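Local coordinates for VP4 CORE protein (Bluetongue virus, PDB 2JHP) that caps the viral messenger RNA as a multifunctional enzyme of the inner core, with two methyltransferase-type domains that each bind S-adenosyl-L-homocysteine, at residues L412-Y425 with D447-N459. Sequence-based numbering, arbitrary orientation.
Sequences LTNRCNMGLEPSIY and DDFALPRSTVMLN. With SAH (S-adenosyl-L-homocysteine), chain B.
The ring of Phe-449 is clamped between Met-418, whose CG rides 4.1 Å above one face near the rim, and Thr-413, whose CB lies over the centre of the other face; Ile-424 CD1 and the carbonyl oxygen of Asn-414 meet its edge. This joins two connections of a Rossmann-like methyltransferase fold with strand order 3-2-1-4-5-7-6: 412-425 leads from strand 406-408 into helix 421-430, and 447-459 follows strand 433-437. With CG between its backbone N and carbonyl carbon (chi1 66°), Phe-449 swings its ring into the fold of 412-418, between Thr-413 and Met-418. The Met-418 sulfur makes an oblique Met-aromatic contact, SD lying 5.3 Å from the Phe-449 ring centroid.

Farther along, Asn-459 ND2 stands 3.7 Å above the centre of the Tyr-425 ring, while Leu-451 CD1 lies oblique to that ring and comes within 3.5 Å of Tyr-425 OH.

A single bridge pairs Asn-414 with Asp-448, and Phe-449 N donates to Thr-413 O at 3.0 Å. Thr-413 OG1 donates to Asp-448 OD1 (2.7 Å) from the anti side, 34° out of the carboxylate plane, and is also hydrogen-bonded to Trp-437 N.

The 3-10 turn 415-417 brings Asn-417 to the adenine of SAH: Asn-417 OD1 accepts from SAH N6 at 2.8 Å, whereas Asn-417 ND2 donates both to SAH N7 and to Leu-412 O, the latter oxygen only 5° out of the amide plane.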
ATOM      1  N   LEU A 412      10.043   0.374  -4.472  1.00  8.47           N
ATOM      2  CA  LEU A 412      11.351   0.046  -5.059  1.00 16.32           C
ATOM      3  C   LEU A 412      11.575   0.578  -6.482  1.00 14.19           C
ATOM      4  O   LEU A 412      12.545   1.285  -6.733  1.00 24.05           O
ATOM      5  CB  LEU A 412      11.579  -1.461  -5.019  1.00 14.61           C
ATOM      6  CG  LEU A 412      12.389  -2.095  -3.872  1.00 19.60           C
ATOM      7  CD1 LEU A 412      12.886  -1.115  -2.833  1.00 10.50           C
ATOM      8  CD2 LEU A 412      11.627  -3.222  -3.218  1.00 13.53           C
ATOM      9  N   THR A 413      10.653   0.259  -7.389  1.00 16.02           N
ATOM     10  CA  THR A 413      10.805   0.506  -8.802  1.00 -6.06           C
ATOM     11  C   THR A 413      10.118   1.783  -9.227  1.00 13.35           C
ATOM     12  O   THR A 413       9.820   1.974 -10.419  1.00 12.97           O
ATOM     13  CB  THR A 413      10.220  -0.639  -9.601  1.00  9.62           C
ATOM     14  OG1 THR A 413       8.976  -1.035  -9.020  1.00 16.48           O
ATOM     15  CG2 THR A 413      11.183  -1.831  -9.617  1.00 18.92           C
ATOM     16  N   ASN A 414       9.845   2.656  -8.253  1.00 15.53           N
ATOM     17  CA  ASN A 414       9.506   4.052  -8.508  1.00 16.00           C
ATOM     18  C   ASN A 414      10.638   4.700  -9.300  1.00 12.66           C
ATOM     19  O   ASN A 414      11.812   4.384  -9.078  1.00 24.93           O
ATOM     20  CB  ASN A 414       9.322   4.818  -7.199  1.00 27.39           C
ATOM     21  CG  ASN A 414       7.935   4.642  -6.580  1.00 25.53           C
ATOM     22  OD1 ASN A 414       7.530   5.450  -5.748  1.00 16.94           O
ATOM     23  ND2 ASN A 414       7.215   3.586  -6.967  1.00 17.78           N
ATOM     24  N   ARG A 415      10.282   5.617 -10.201  1.00 11.31           N
ATOM     25  CA  ARG A 415      11.236   6.206 -11.126  1.00  5.70           C
ATOM     26  C   ARG A 415      12.403   6.937 -10.435  1.00 -3.23           C
ATOM     27  O   ARG A 415      13.502   7.022 -10.995  1.00 18.26           O
ATOM     28  CB  ARG A 415      10.513   7.106 -12.127  1.00  7.21           C
ATOM     29  CG  ARG A 415      11.244   7.265 -13.451  1.00 20.61           C
ATOM     30  CD  ARG A 415      10.285   7.586 -14.604  1.00 48.56           C
ATOM     31  NE  ARG A 415       9.332   6.492 -14.826  1.00 29.51           N
ATOM     32  CZ  ARG A 415       9.516   5.483 -15.675  1.00 26.98           C
ATOM     33  NH1 ARG A 415      10.617   5.408 -16.419  1.00 25.40           N
ATOM     34  NH2 ARG A 415       8.586   4.549 -15.790  1.00 43.91           N
ATOM     35  N   CYS A 416      12.170   7.436  -9.219  1.00 11.29           N
ATOM     36  CA  CYS A 416      13.226   8.058  -8.410  1.00 26.21           C
ATOM     37  C   CYS A 416      14.353   7.096  -7.989  1.00 20.17           C
ATOM     38  O   CYS A 416      15.358   7.534  -7.441  1.00 29.66           O
ATOM     39  CB  CYS A 416      12.625   8.717  -7.166  1.00 11.27           C
ATOM     40  SG  CYS A 416      11.983   7.539  -5.956  1.00 22.06           S
ATOM     41  N   ASN A 417      14.179   5.799  -8.241  1.00 22.68           N
ATOM     42  CA  ASN A 417      15.181   4.776  -7.894  1.00 18.09           C
ATOM     43  C   ASN A 417      15.847   4.118  -9.107  1.00 20.58           C
ATOM     44  O   ASN A 417      16.561   3.116  -8.973  1.00 15.78           O
ATOM     45  CB  ASN A 417      14.562   3.695  -6.997  1.00 15.01           C
ATOM     46  CG  ASN A 417      13.906   4.276  -5.767  1.00 21.39           C
ATOM     47  OD1 ASN A 417      14.339   5.303  -5.257  1.00 15.73           O
ATOM     48  ND2 ASN A 417      12.848   3.630  -5.289  1.00 14.67           N
ATOM     49  N   MET A 418      15.609   4.687 -10.282  1.00 27.71           N
ATOM     50  CA  MET A 418      16.153   4.169 -11.522  1.00 29.17           C
ATOM     51  C   MET A 418      17.674   4.012 -11.467  1.00 17.23           C
ATOM     52  O   MET A 418      18.386   4.873 -10.932  1.00 12.92           O
ATOM     53  CB  MET A 418      15.776   5.102 -12.660  1.00 22.86           C
ATOM     54  CG  MET A 418      15.613   4.420 -13.995  1.00 32.06           C
ATOM     55  SD  MET A 418      14.482   5.379 -15.010  1.00 35.54           S
ATOM     56  CE  MET A 418      15.497   6.802 -15.447  1.00 24.50           C
ATOM     57  N   GLY A 419      18.155   2.902 -12.028  1.00 15.17           N
ATOM     58  CA  GLY A 419      19.586   2.601 -12.086  1.00 13.68           C
ATOM     59  C   GLY A 419      20.196   2.199 -10.754  1.00 10.16           C
ATOM     60  O   GLY A 419      21.392   2.376 -10.543  1.00 16.47           O
ATOM     61  N   LEU A 420      19.380   1.672  -9.845  1.00 20.12           N
ATOM     62  CA  LEU A 420      19.861   1.294  -8.517  1.00 41.56           C
ATOM     63  C   LEU A 420      19.436  -0.132  -8.183  1.00 29.38           C
ATOM     64  O   LEU A 420      19.171  -0.462  -7.025  1.00 20.98           O
ATOM     65  CB  LEU A 420      19.390   2.285  -7.442  1.00 47.72           C
ATOM     66  CG  LEU A 420      19.607   3.790  -7.634  1.00 41.64           C
ATOM     67  CD1 LEU A 420      19.048   4.554  -6.461  1.00 23.03           C
ATOM     68  CD2 LEU A 420      21.063   4.121  -7.806  1.00 17.12           C
ATOM     69  N   GLU A 421      19.387  -0.964  -9.223  1.00 17.52           N
ATOM     70  CA  GLU A 421      19.077  -2.396  -9.123  1.00 26.18           C
ATOM     71  C   GLU A 421      19.853  -3.145  -8.030  1.00 18.10           C
ATOM     72  O   GLU A 421      19.253  -3.895  -7.261  1.00 16.02           O
ATOM     73  CB  GLU A 421      19.300  -3.081 -10.474  1.00 33.93           C
ATOM     74  CG  GLU A 421      18.113  -3.006 -11.426  1.00 38.13           C
ATOM     75  CD  GLU A 421      18.085  -1.771 -12.334  1.00 40.96           C
ATOM     76  OE1 GLU A 421      18.712  -0.721 -12.020  1.00 35.04           O
ATOM     77  OE2 GLU A 421      17.404  -1.867 -13.380  1.00 22.81           O
ATOM     78  N   PRO A 422      21.184  -2.947  -7.954  1.00 12.26           N
ATOM     79  CA  PRO A 422      21.921  -3.647  -6.907  1.00  9.45           C
ATOM     80  C   PRO A 422      21.274  -3.489  -5.537  1.00 26.24           C
ATOM     81  O   PRO A 422      21.021  -4.490  -4.861  1.00 22.97           O
ATOM     82  CB  PRO A 422      23.298  -2.972  -6.925  1.00  6.99           C
ATOM     83  CG  PRO A 422      23.464  -2.499  -8.349  1.00-11.90           C
ATOM     84  CD  PRO A 422      22.067  -2.117  -8.799  1.00 -6.57           C
ATOM     85  N   SER A 423      20.982  -2.250  -5.142  1.00 23.22           N
ATOM     86  CA  SER A 423      20.501  -1.990  -3.789  1.00  9.70           C
ATOM     87  C   SER A 423      19.033  -2.374  -3.672  1.00 20.26           C
ATOM     88  O   SER A 423      18.542  -2.630  -2.567  1.00 18.37           O
ATOM     89  CB  SER A 423      20.737  -0.527  -3.383  1.00  9.43           C
ATOM     90  OG  SER A 423      19.939   0.349  -4.162  1.00 31.45           O
ATOM     91  N   ILE A 424      18.344  -2.406  -4.817  1.00 18.23           N
ATOM     92  CA  ILE A 424      16.968  -2.896  -4.899  1.00 17.35           C
ATOM     93  C   ILE A 424      16.965  -4.390  -4.609  1.00 41.36           C
ATOM     94  O   ILE A 424      16.242  -4.847  -3.737  1.00 31.47           O
ATOM     95  CB  ILE A 424      16.295  -2.576  -6.284  1.00 16.16           C
ATOM     96  CG1 ILE A 424      16.008  -1.069  -6.412  1.00 22.29           C
ATOM     97  CG2 ILE A 424      15.019  -3.417  -6.503  1.00 14.62           C
ATOM     98  CD1 ILE A 424      15.486  -0.629  -7.770  1.00  7.75           C
ATOM     99  N   TYR A 425      17.801  -5.139  -5.320  1.00 25.99           N
ATOM    100  CA  TYR A 425      17.917  -6.581  -5.095  1.00 11.80           C
ATOM    101  C   TYR A 425      18.412  -6.900  -3.682  1.00 15.80           C
ATOM    102  O   TYR A 425      17.995  -7.885  -3.082  1.00 14.78           O
ATOM    103  CB  TYR A 425      18.791  -7.239  -6.176  1.00-12.15           C
ATOM    104  CG  TYR A 425      18.123  -7.276  -7.535  1.00 11.22           C
ATOM    105  CD1 TYR A 425      18.641  -6.560  -8.622  1.00 11.50           C
ATOM    106  CD2 TYR A 425      16.952  -8.010  -7.729  1.00  7.22           C
ATOM    107  CE1 TYR A 425      17.999  -6.581  -9.878  1.00-11.06           C
ATOM    108  CE2 TYR A 425      16.303  -8.025  -8.982  1.00-11.05           C
ATOM    109  CZ  TYR A 425      16.832  -7.324 -10.038  1.00 14.34           C
ATOM    110  OH  TYR A 425      16.167  -7.385 -11.226  1.00 11.59           O
ATOM    111  N   ASP A 447       3.786   5.080 -12.618  1.00 13.93           N
ATOM    112  CA  ASP A 447       5.068   5.648 -13.032  1.00 23.28           C
ATOM    113  C   ASP A 447       6.301   4.847 -12.577  1.00 30.84           C
ATOM    114  O   ASP A 447       7.268   5.407 -12.052  1.00 16.79           O
ATOM    115  CB  ASP A 447       5.153   7.077 -12.493  1.00  7.33           C
ATOM    116  CG  ASP A 447       6.341   7.858 -13.062  1.00 -7.57           C
ATOM    117  OD1 ASP A 447       6.367   8.130 -14.293  1.00 44.31           O
ATOM    118  OD2 ASP A 447       7.241   8.216 -12.261  1.00 47.42           O
ATOM    119  N   ASP A 448       6.275   3.539 -12.784  1.00 15.40           N
ATOM    120  CA  ASP A 448       7.394   2.695 -12.389  1.00 19.18           C
ATOM    121  C   ASP A 448       8.156   2.212 -13.611  1.00 10.82           C
ATOM    122  O   ASP A 448       7.600   2.126 -14.696  1.00 20.97           O
ATOM    123  CB  ASP A 448       6.891   1.495 -11.586  1.00  9.88           C
ATOM    124  CG  ASP A 448       6.812   1.776 -10.091  1.00 16.79           C
ATOM    125  OD1 ASP A 448       7.006   0.831  -9.283  1.00 15.98           O
ATOM    126  OD2 ASP A 448       6.559   2.939  -9.721  1.00 31.25           O
ATOM    127  N   PHE A 449       9.439   1.911 -13.430  1.00 10.84           N
ATOM    128  CA  PHE A 449      10.198   1.217 -14.448  1.00 -8.98           C
ATOM    129  C   PHE A 449      10.143  -0.276 -14.148  1.00  4.89           C
ATOM    130  O   PHE A 449      10.061  -0.686 -12.987  1.00 10.82           O
ATOM    131  CB  PHE A 449      11.636   1.733 -14.504  1.00 -7.04           C
ATOM    132  CG  PHE A 449      12.449   1.440 -13.264  1.00 16.02           C
ATOM    133  CD1 PHE A 449      13.206   0.257 -13.154  1.00  4.89           C
ATOM    134  CD2 PHE A 449      12.490   2.348 -12.217  1.00 14.96           C
ATOM    135  CE1 PHE A 449      13.966  -0.005 -12.039  1.00 -9.76           C
ATOM    136  CE2 PHE A 449      13.259   2.070 -11.083  1.00  9.91           C
ATOM    137  CZ  PHE A 449      13.989   0.894 -11.004  1.00 10.97           C
ATOM    138  N   ALA A 450      10.178  -1.082 -15.205  1.00  8.62           N
ATOM    139  CA  ALA A 450      10.112  -2.537 -15.107  1.00 11.98           C
ATOM    140  C   ALA A 450      11.484  -3.188 -14.958  1.00 13.58           C
ATOM    141  O   ALA A 450      12.386  -2.913 -15.732  1.00 20.18           O
ATOM    142  CB  ALA A 450       9.389  -3.105 -16.325  1.00  5.26           C
ATOM    143  N   LEU A 451      11.628  -4.053 -13.954  1.00 14.32           N
ATOM    144  CA  LEU A 451      12.785  -4.946 -13.830  1.00 20.98           C
ATOM    145  C   LEU A 451      12.570  -6.112 -14.784  1.00 20.01           C
ATOM    146  O   LEU A 451      11.455  -6.601 -14.901  1.00 20.45           O
ATOM    147  CB  LEU A 451      12.921  -5.492 -12.397  1.00 17.20           C
ATOM    148  CG  LEU A 451      13.328  -4.579 -11.240  1.00 37.83           C
ATOM    149  CD1 LEU A 451      13.635  -5.386 -10.000  1.00-10.36           C
ATOM    150  CD2 LEU A 451      14.506  -3.679 -11.617  1.00 -6.13           C
ATOM    151  N   PRO A 452      13.621  -6.527 -15.514  1.00 16.57           N
ATOM    152  CA  PRO A 452      13.466  -7.727 -16.343  1.00  6.78           C
ATOM    153  C   PRO A 452      13.062  -8.925 -15.502  1.00 13.47           C
ATOM    154  O   PRO A 452      13.733  -9.233 -14.526  1.00 11.11           O
ATOM    155  CB  PRO A 452      14.874  -7.915 -16.944  1.00 -9.69           C
ATOM    156  CG  PRO A 452      15.477  -6.558 -16.931  1.00-11.23           C
ATOM    157  CD  PRO A 452      14.962  -5.920 -15.681  1.00 10.37           C
ATOM    158  N   ARG A 453      11.962  -9.578 -15.864  1.00  7.58           N
ATOM    159  CA  ARG A 453      11.462 -10.762 -15.138  1.00 15.09           C
ATOM    160  C   ARG A 453      12.484 -11.872 -14.917  1.00 19.99           C
ATOM    161  O   ARG A 453      12.565 -12.440 -13.829  1.00 22.29           O
ATOM    162  CB  ARG A 453      10.256 -11.367 -15.843  1.00 14.42           C
ATOM    163  CG  ARG A 453       8.989 -10.570 -15.691  1.00 12.84           C
ATOM    164  CD  ARG A 453       7.840 -11.362 -16.224  1.00 34.29           C
ATOM    165  NE  ARG A 453       6.597 -10.638 -16.063  1.00 18.52           N
ATOM    166  CZ  ARG A 453       6.122  -9.748 -16.934  1.00 10.40           C
ATOM    167  NH1 ARG A 453       4.973  -9.137 -16.680  1.00 12.47           N
ATOM    168  NH2 ARG A 453       6.796  -9.474 -18.050  1.00 16.74           N
ATOM    169  N   SER A 454      13.247 -12.188 -15.956  1.00 18.46           N
ATOM    170  CA  SER A 454      14.213 -13.274 -15.887  1.00 20.59           C
ATOM    171  C   SER A 454      15.334 -12.926 -14.924  1.00 16.67           C
ATOM    172  O   SER A 454      15.836 -13.792 -14.216  1.00 25.06           O
ATOM    173  CB  SER A 454      14.764 -13.613 -17.271  1.00 21.22           C
ATOM    174  OG  SER A 454      15.539 -12.548 -17.795  1.00 17.19           O
ATOM    175  N   THR A 455      15.708 -11.651 -14.883  1.00 15.44           N
ATOM    176  CA  THR A 455      16.713 -11.178 -13.932  1.00 20.59           C
ATOM    177  C   THR A 455      16.192 -11.298 -12.490  1.00 16.34           C
ATOM    178  O   THR A 455      16.926 -11.705 -11.586  1.00 22.55           O
ATOM    179  CB  THR A 455      17.147  -9.727 -14.255  1.00 26.35           C
ATOM    180  OG1 THR A 455      17.444  -9.624 -15.650  1.00 14.82           O
ATOM    181  CG2 THR A 455      18.392  -9.346 -13.479  1.00 -8.50           C
ATOM    182  N   VAL A 456      14.919 -10.955 -12.297  1.00 16.80           N
ATOM    183  CA  VAL A 456      14.266 -11.039 -10.997  1.00 13.08           C
ATOM    184  C   VAL A 456      14.322 -12.478 -10.514  1.00 15.59           C
ATOM    185  O   VAL A 456      14.837 -12.744  -9.428  1.00 14.98           O
ATOM    186  CB  VAL A 456      12.777 -10.560 -11.052  1.00 15.54           C
ATOM    187  CG1 VAL A 456      12.117 -10.709  -9.696  1.00 20.56           C
ATOM    188  CG2 VAL A 456      12.678  -9.129 -11.523  1.00 18.80           C
ATOM    189  N   MET A 457      13.799 -13.394 -11.331  1.00 20.85           N
ATOM    190  CA  MET A 457      13.853 -14.830 -11.072  1.00 18.05           C
ATOM    191  C   MET A 457      15.244 -15.334 -10.677  1.00 17.11           C
ATOM    192  O   MET A 457      15.400 -16.072  -9.693  1.00 22.00           O
ATOM    193  CB  MET A 457      13.396 -15.592 -12.306  1.00 17.06           C
ATOM    194  CG  MET A 457      11.904 -15.719 -12.441  1.00 12.65           C
ATOM    195  SD  MET A 457      11.450 -16.675 -13.889  1.00 16.36           S
ATOM    196  CE  MET A 457      11.972 -18.317 -13.432  1.00  6.22           C
ATOM    197  N   LEU A 458      16.250 -14.930 -11.442  1.00 15.14           N
ATOM    198  CA  LEU A 458      17.612 -15.413 -11.244  1.00 19.53           C
ATOM    199  C   LEU A 458      18.314 -14.823 -10.009  1.00 25.19           C
ATOM    200  O   LEU A 458      19.182 -15.466  -9.421  1.00 22.44           O
ATOM    201  CB  LEU A 458      18.442 -15.230 -12.523  1.00 10.47           C
ATOM    202  CG  LEU A 458      17.950 -16.083 -13.704  1.00 19.49           C
ATOM    203  CD1 LEU A 458      18.361 -15.537 -15.055  1.00 23.13           C
ATOM    204  CD2 LEU A 458      18.419 -17.513 -13.556  1.00 -7.47           C
ATOM    205  N   ASN A 459      17.932 -13.610  -9.620  1.00 33.51           N
ATOM    206  CA  ASN A 459      18.541 -12.926  -8.482  1.00 39.55           C
ATOM    207  C   ASN A 459      17.745 -13.076  -7.205  1.00 33.66           C
ATOM    208  O   ASN A 459      18.316 -13.144  -6.124  1.00 28.61           O
ATOM    209  CB  ASN A 459      18.676 -11.434  -8.768  1.00 35.67           C
ATOM    210  CG  ASN A 459      19.658 -11.132  -9.871  1.00 22.03           C
ATOM    211  OD1 ASN A 459      20.277 -12.031 -10.440  1.00 31.36           O
ATOM    212  ND2 ASN A 459      19.807  -9.848 -10.182  1.00 24.81           N
TER
HETATM  213  N   SAH B1645       4.392   1.521   0.500  1.00 34.62           N
HETATM  214  CA  SAH B1645       2.999   2.056   0.395  1.00 17.59           C
HETATM  215  CB  SAH B1645       2.829   3.237  -0.567  1.00 14.75           C
HETATM  216  CG  SAH B1645       3.787   3.418  -1.729  1.00 48.60           C
HETATM  217  SD  SAH B1645       3.570   5.056  -2.479  1.00 14.02           S
HETATM  218  C   SAH B1645       1.971   0.973   0.108  1.00 19.67           C
HETATM  219  O   SAH B1645       2.034  -0.116   0.683  1.00 20.34           O
HETATM  220  OXT SAH B1645       1.039   1.170  -0.672  1.00 46.07           O
HETATM  221  C5' SAH B1645       5.358   5.156  -2.783  1.00 -6.02           C
HETATM  222  C4' SAH B1645       6.078   6.061  -1.799  1.00  4.74           C
HETATM  223  O4' SAH B1645       7.394   5.601  -1.565  1.00  7.70           O
HETATM  224  C3' SAH B1645       6.187   7.499  -2.299  1.00  0.69           C
HETATM  225  O3' SAH B1645       5.908   8.337  -1.189  1.00 -7.14           O
HETATM  226  C2' SAH B1645       7.649   7.654  -2.688  1.00 -0.27           C
HETATM  227  O2' SAH B1645       8.145   8.946  -2.461  1.00 10.14           O
HETATM  228  C1' SAH B1645       8.329   6.659  -1.748  1.00 -1.73           C
HETATM  229  N9  SAH B1645       9.639   6.186  -2.249  1.00 14.19           N
HETATM  230  C8  SAH B1645       9.993   5.921  -3.552  1.00 -2.81           C
HETATM  231  N7  SAH B1645      11.288   5.515  -3.577  1.00 19.58           N
HETATM  232  C5  SAH B1645      11.769   5.516  -2.311  1.00 -6.33           C
HETATM  233  C6  SAH B1645      13.012   5.187  -1.763  1.00 10.97           C
HETATM  234  N6  SAH B1645      14.004   4.774  -2.548  1.00  9.62           N
HETATM  235  N1  SAH B1645      13.212   5.277  -0.397  1.00  5.85           N
HETATM  236  C2  SAH B1645      12.180   5.695   0.425  1.00 18.83           C
HETATM  237  N3  SAH B1645      10.947   6.022  -0.113  1.00  8.90           N
HETATM  238  C4  SAH B1645      10.741   5.937  -1.461  1.00 -4.23           C
HETATM  239  O   HOH W   1       7.197   6.589  -9.752  1.00 30.06           O